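Local coordinates for protein Afp3 (Serratia entomophila, PDB 6RBN) that probably forms part of the contractile sheath around the inner tube of the anti-feeding prophage, a contractile injection system of the phage-tail type, at residues F36-K40 and P41-G45; A141-P144 and D145-E149. All blocks are in the same frame, centred on the assembly; numbering follows the deposited sequence.

Interaction 1: residues F36-K40 and P41-G45; sequences FTPLK and PELAG
Lys40 and Glu42 lie side by side and point the same way off a tight bend in the chain, and their charged ends form a long salt bridge, with Lys40 NZ 3.8 Å from Glu42 OE2. Getting there takes folding on both sides. The lysine chain bends at chi3 (-99°) and again at chi4, which brings its ammonium group round to the carboxylate, while Glu42 bends at chi2 so that its carboxylate turns back over the lysine. OE1 of Glu42 settles against the aliphatic root of that side chain, 3.3 Å from Lys40 CB. At this separation the charge pairing is probably modest, and both residues are exposed.

Pro38 and Leu43 make the apolar contact, their side chains sliding past each other in opposite directions, with Leu43 CD1 3.7 Å from Pro38 CB. Separately, the proline ring packs on the backbone, its CG 3.6 Å from Leu43 O. Leu43 is buried, and it also packs on Phe60, which ties the bend to the loop beyond helix 53-59.

In the backbone, the CA atoms of Lys40 and Leu43 mark the two ends of the reversal. Just beyond it, Ala44 N makes a weak hydrogen bond of 3.3 Å to Glu42 O. On the incoming side, Thr37 and Leu39 are held by backbone hydrogen bonds to Asp61 and Leu59, and Phe36 is buried against helix 111-120 and strand 127-130. This is a type I beta turn from Lys40 to Leu43, with Pro41 at its second position, in the surface loop joining strands 31-34 and 48-49.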
loop_
_atom_site.group_PDB
_atom_site.type_symbol
_atom_site.label_atom_id
_atom_site.label_comp_id
_atom_site.label_asym_id
_atom_site.label_seq_id
_atom_site.Cartn_x
_atom_site.Cartn_y
_atom_site.Cartn_z
ATOM N N PHE D 36 75.553 21.071 -17.444
ATOM C CA PHE D 36 75.296 19.658 -17.672
ATOM C C PHE D 36 75.928 19.233 -18.987
ATOM O O PHE D 36 75.817 19.932 -19.997
ATOM C CB PHE D 36 73.796 19.371 -17.693
ATOM C CG PHE D 36 73.109 19.667 -16.398
ATOM C CD1 PHE D 36 73.249 18.820 -15.316
ATOM C CD2 PHE D 36 72.313 20.791 -16.266
ATOM C CE1 PHE D 36 72.622 19.093 -14.122
ATOM C CE2 PHE D 36 71.679 21.067 -15.076
ATOM C CZ PHE D 36 71.834 20.217 -14.003
ATOM N N THR D 37 76.596 18.086 -18.970
ATOM C CA THR D 37 77.291 17.597 -20.153
ATOM C C THR D 37 76.512 16.443 -20.759
ATOM O O THR D 37 76.422 15.373 -20.137
ATOM C CB THR D 37 78.711 17.152 -19.806
ATOM O OG1 THR D 37 78.654 16.065 -18.878
ATOM C CG2 THR D 37 79.485 18.299 -19.184
ATOM N N PRO D 38 75.924 16.609 -21.939
ATOM C CA PRO D 38 75.152 15.520 -22.542
ATOM C C PRO D 38 76.048 14.408 -23.061
ATOM O O PRO D 38 77.257 14.570 -23.242
ATOM C CB PRO D 38 74.419 16.207 -23.697
ATOM C CG PRO D 38 74.426 17.658 -23.351
ATOM C CD PRO D 38 75.728 17.878 -22.657
ATOM N N LEU D 39 75.430 13.254 -23.296
ATOM C CA LEU D 39 76.108 12.151 -23.965
ATOM C C LEU D 39 75.883 12.216 -25.472
ATOM O O LEU D 39 76.841 12.286 -26.248
ATOM C CB LEU D 39 75.632 10.809 -23.397
ATOM C CG LEU D 39 76.080 10.531 -21.966
ATOM C CD1 LEU D 39 75.449 9.259 -21.447
ATOM C CD2 LEU D 39 77.587 10.429 -21.915
ATOM N N LYS D 40 74.633 12.202 -25.892
ATOM C CA LYS D 40 74.341 12.417 -27.303
ATOM C C LYS D 40 74.040 13.892 -27.544
ATOM O O LYS D 40 73.186 14.462 -26.856
ATOM C CB LYS D 40 73.169 11.557 -27.751
ATOM C CG LYS D 40 73.496 10.072 -27.806
ATOM C CD LYS D 40 72.350 9.261 -28.387
ATOM C CE LYS D 40 71.505 8.619 -27.300
ATOM N NZ LYS D 40 70.640 9.606 -26.600
ATOM N N PRO D 41 74.707 14.537 -28.502
ATOM C CA PRO D 41 74.735 16.004 -28.548
ATOM C C PRO D 41 73.520 16.668 -29.177
ATOM O O PRO D 41 73.597 17.860 -29.483
ATOM C CB PRO D 41 75.987 16.283 -29.391
ATOM C CG PRO D 41 76.074 15.120 -30.300
ATOM C CD PRO D 41 75.592 13.935 -29.513
ATOM N N GLU D 42 72.405 15.969 -29.400
ATOM C CA GLU D 42 71.239 16.668 -29.929
ATOM C C GLU D 42 70.533 17.488 -28.858
ATOM O O GLU D 42 69.865 18.474 -29.183
ATOM C CB GLU D 42 70.257 15.686 -30.582
ATOM C CG GLU D 42 69.553 14.737 -29.631
ATOM C CD GLU D 42 70.304 13.440 -29.448
ATOM O OE1 GLU D 42 71.468 13.360 -29.889
ATOM O OE2 GLU D 42 69.733 12.500 -28.855
ATOM N N LEU D 43 70.662 17.107 -27.590
ATOM C CA LEU D 43 70.038 17.844 -26.491
ATOM C C LEU D 43 71.038 18.797 -25.834
ATOM O O LEU D 43 71.263 18.799 -24.630
ATOM C CB LEU D 43 69.399 16.864 -25.505
ATOM C CG LEU D 43 70.070 15.607 -24.932
ATOM C CD1 LEU D 43 70.755 15.795 -23.598
ATOM C CD2 LEU D 43 69.038 14.503 -24.827
ATOM N N ALA D 44 71.604 19.669 -26.664
ATOM C CA ALA D 44 72.610 20.616 -26.207
ATOM C C ALA D 44 72.049 21.998 -25.910
ATOM O O ALA D 44 72.508 22.649 -24.967
ATOM C CB ALA D 44 73.727 20.745 -27.248
ATOM N N GLY D 45 71.072 22.461 -26.682
ATOM C CA GLY D 45 70.518 23.783 -26.471
ATOM C C GLY D 45 69.031 23.783 -26.191
ATOM O O GLY D 45 68.379 24.827 -26.284
#

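Interaction 2: residues A141-P144 and D145-E149; sequences AALP and DLIDE
Backbone bonds join Leu143 and Ala142 to the residues three and four places further on. Ile147 N donates to Leu143 O over 3.2 Å. The same oxygen takes a second, weak bond from Leu146 N at 3.1 Å, and that N-H is shared in turn with Ala142 O in another weak bond of 3.5 Å. Leu143 O is thus gripped by two donors, one from an i+3 and one from an i+4 residue; both kinds of bond occur in this turn, and two of the three are weak.

Among the apolar groups, Leu143 and Ile147 lie one turn apart and their side chains cross at a slant, Leu143 CG being 4.1 Å from Ile147 CD1. Leu143 CG stands opposite the backbone N (chi1 -179°), which carries the branch forward to the isoleucine. Both side chains are buried and also pack on Leu173. Leu146 leans back over the start of the helix, its CG 3.3 Å from Ala142 O, and reaches Tyr129 of strand 127-130.

Of the polar side chains, Asp148 has its partners outside the helix: OD2 makes a salt bridge to Lys181 and OD1 a hydrogen bond to Tyr183 OH. It also packs on Ser209 of the neighbouring Afp2 chain, so the same side chain bonds within its own subunit and packs against Afp2. Pro144, whose nitrogen has no hydrogen to give, sits in the first turn, where no such donor is needed. What results is the N-terminal turn of the short, weakly bonded helix 143-149, laid against strand 127-130.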
loop_
_atom_site.group_PDB
_atom_site.type_symbol
_atom_site.label_atom_id
_atom_site.label_comp_id
_atom_site.label_asym_id
_atom_site.label_seq_id
_atom_site.Cartn_x
_atom_site.Cartn_y
_atom_site.Cartn_z
ATOM N N ALA D 141 69.492 34.679 -24.465
ATOM C CA ALA D 141 68.397 35.476 -25.002
ATOM C C ALA D 141 67.249 34.595 -25.469
ATOM O O ALA D 141 66.090 35.021 -25.444
ATOM C CB ALA D 141 68.890 36.354 -26.149
ATOM N N ALA D 142 67.547 33.370 -25.890
ATOM C CA ALA D 142 66.534 32.418 -26.316
ATOM C C ALA D 142 65.989 31.586 -25.167
ATOM O O ALA D 142 65.160 30.704 -25.402
ATOM C CB ALA D 142 67.103 31.488 -27.391
ATOM N N LEU D 143 66.429 31.850 -23.935
ATOM C CA LEU D 143 65.975 31.038 -22.806
ATOM C C LEU D 143 64.529 31.306 -22.382
ATOM O O LEU D 143 63.789 30.321 -22.212
ATOM C CB LEU D 143 66.956 31.177 -21.634
ATOM C CG LEU D 143 66.617 30.357 -20.388
ATOM C CD1 LEU D 143 66.605 28.878 -20.707
ATOM C CD2 LEU D 143 67.600 30.652 -19.274
ATOM N N PRO D 144 64.046 32.552 -22.188
ATOM C CA PRO D 144 62.646 32.704 -21.742
ATOM C C PRO D 144 61.604 32.316 -22.778
ATOM O O PRO D 144 60.438 32.130 -22.411
ATOM C CB PRO D 144 62.537 34.198 -21.406
ATOM C CG PRO D 144 63.899 34.644 -21.195
ATOM C CD PRO D 144 64.701 33.878 -22.175
ATOM N N ASP D 145 61.980 32.184 -24.048
ATOM C CA ASP D 145 61.051 31.705 -25.057
ATOM C C ASP D 145 60.950 30.188 -25.076
ATOM O O ASP D 145 59.927 29.656 -25.512
ATOM C CB ASP D 145 61.468 32.216 -26.433
ATOM C CG ASP D 145 61.352 33.722 -26.551
ATOM O OD1 ASP D 145 60.493 34.306 -25.858
ATOM O OD2 ASP D 145 62.119 34.322 -27.332
ATOM N N LEU D 146 61.989 29.486 -24.622
ATOM C CA LEU D 146 61.933 28.036 -24.503
ATOM C C LEU D 146 61.219 27.584 -23.241
ATOM O O LEU D 146 60.734 26.449 -23.195
ATOM C CB LEU D 146 63.341 27.441 -24.514
ATOM C CG LEU D 146 64.165 27.531 -25.793
ATOM C CD1 LEU D 146 65.555 27.002 -25.533
ATOM C CD2 LEU D 146 63.499 26.762 -26.910
ATOM N N ILE D 147 61.159 28.433 -22.215
ATOM C CA ILE D 147 60.466 28.062 -20.987
ATOM C C ILE D 147 58.962 28.088 -21.204
ATOM O O ILE D 147 58.232 27.245 -20.675
ATOM C CB ILE D 147 60.891 28.988 -19.833
ATOM C CG1 ILE D 147 62.390 28.914 -19.636
ATOM C CG2 ILE D 147 60.258 28.563 -18.529
ATOM C CD1 ILE D 147 62.911 29.923 -18.673
ATOM N N ASP D 148 58.477 29.037 -22.002
ATOM C CA ASP D 148 57.046 29.142 -22.247
ATOM C C ASP D 148 56.524 28.036 -23.151
ATOM O O ASP D 148 55.322 27.758 -23.133
ATOM C CB ASP D 148 56.721 30.501 -22.855
ATOM C CG ASP D 148 56.981 31.637 -21.896
ATOM O OD1 ASP D 148 56.896 31.413 -20.673
ATOM O OD2 ASP D 148 57.264 32.760 -22.364
ATOM N N GLU D 149 57.396 27.403 -23.940
ATOM C CA GLU D 149 56.950 26.317 -24.802
ATOM C C GLU D 149 56.647 25.057 -24.005
ATOM O O GLU D 149 55.786 24.266 -24.404
ATOM C CB GLU D 149 57.999 26.031 -25.872
ATOM C CG GLU D 149 58.174 27.157 -26.870
ATOM C CD GLU D 149 59.221 26.848 -27.921
ATOM O OE1 GLU D 149 59.885 25.799 -27.813
ATOM O OE2 GLU D 149 59.384 27.663 -28.854
#

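In the fold
Interaction 1 is a surface contact in the loop between strands 31-34 and 48-49, whereas interaction 2 is partly buried and opens helix 143-149. Their centres are about 18 Å apart on the same side of the chain's centre, and they touch where Gly45 O packs on Leu146 CD1 at 3.6 Å. Strand 127-130 backs both, receiving Phe36 from the first and Leu143 and Leu146 from the second. The chemistry follows the setting: the exposed turn has a long salt bridge within itself, while the helix has repeated backbone bonds and sends its aspartate to partners farther along the chain. Of the two, interaction 2 alone meets another protein chain, that of Afp2.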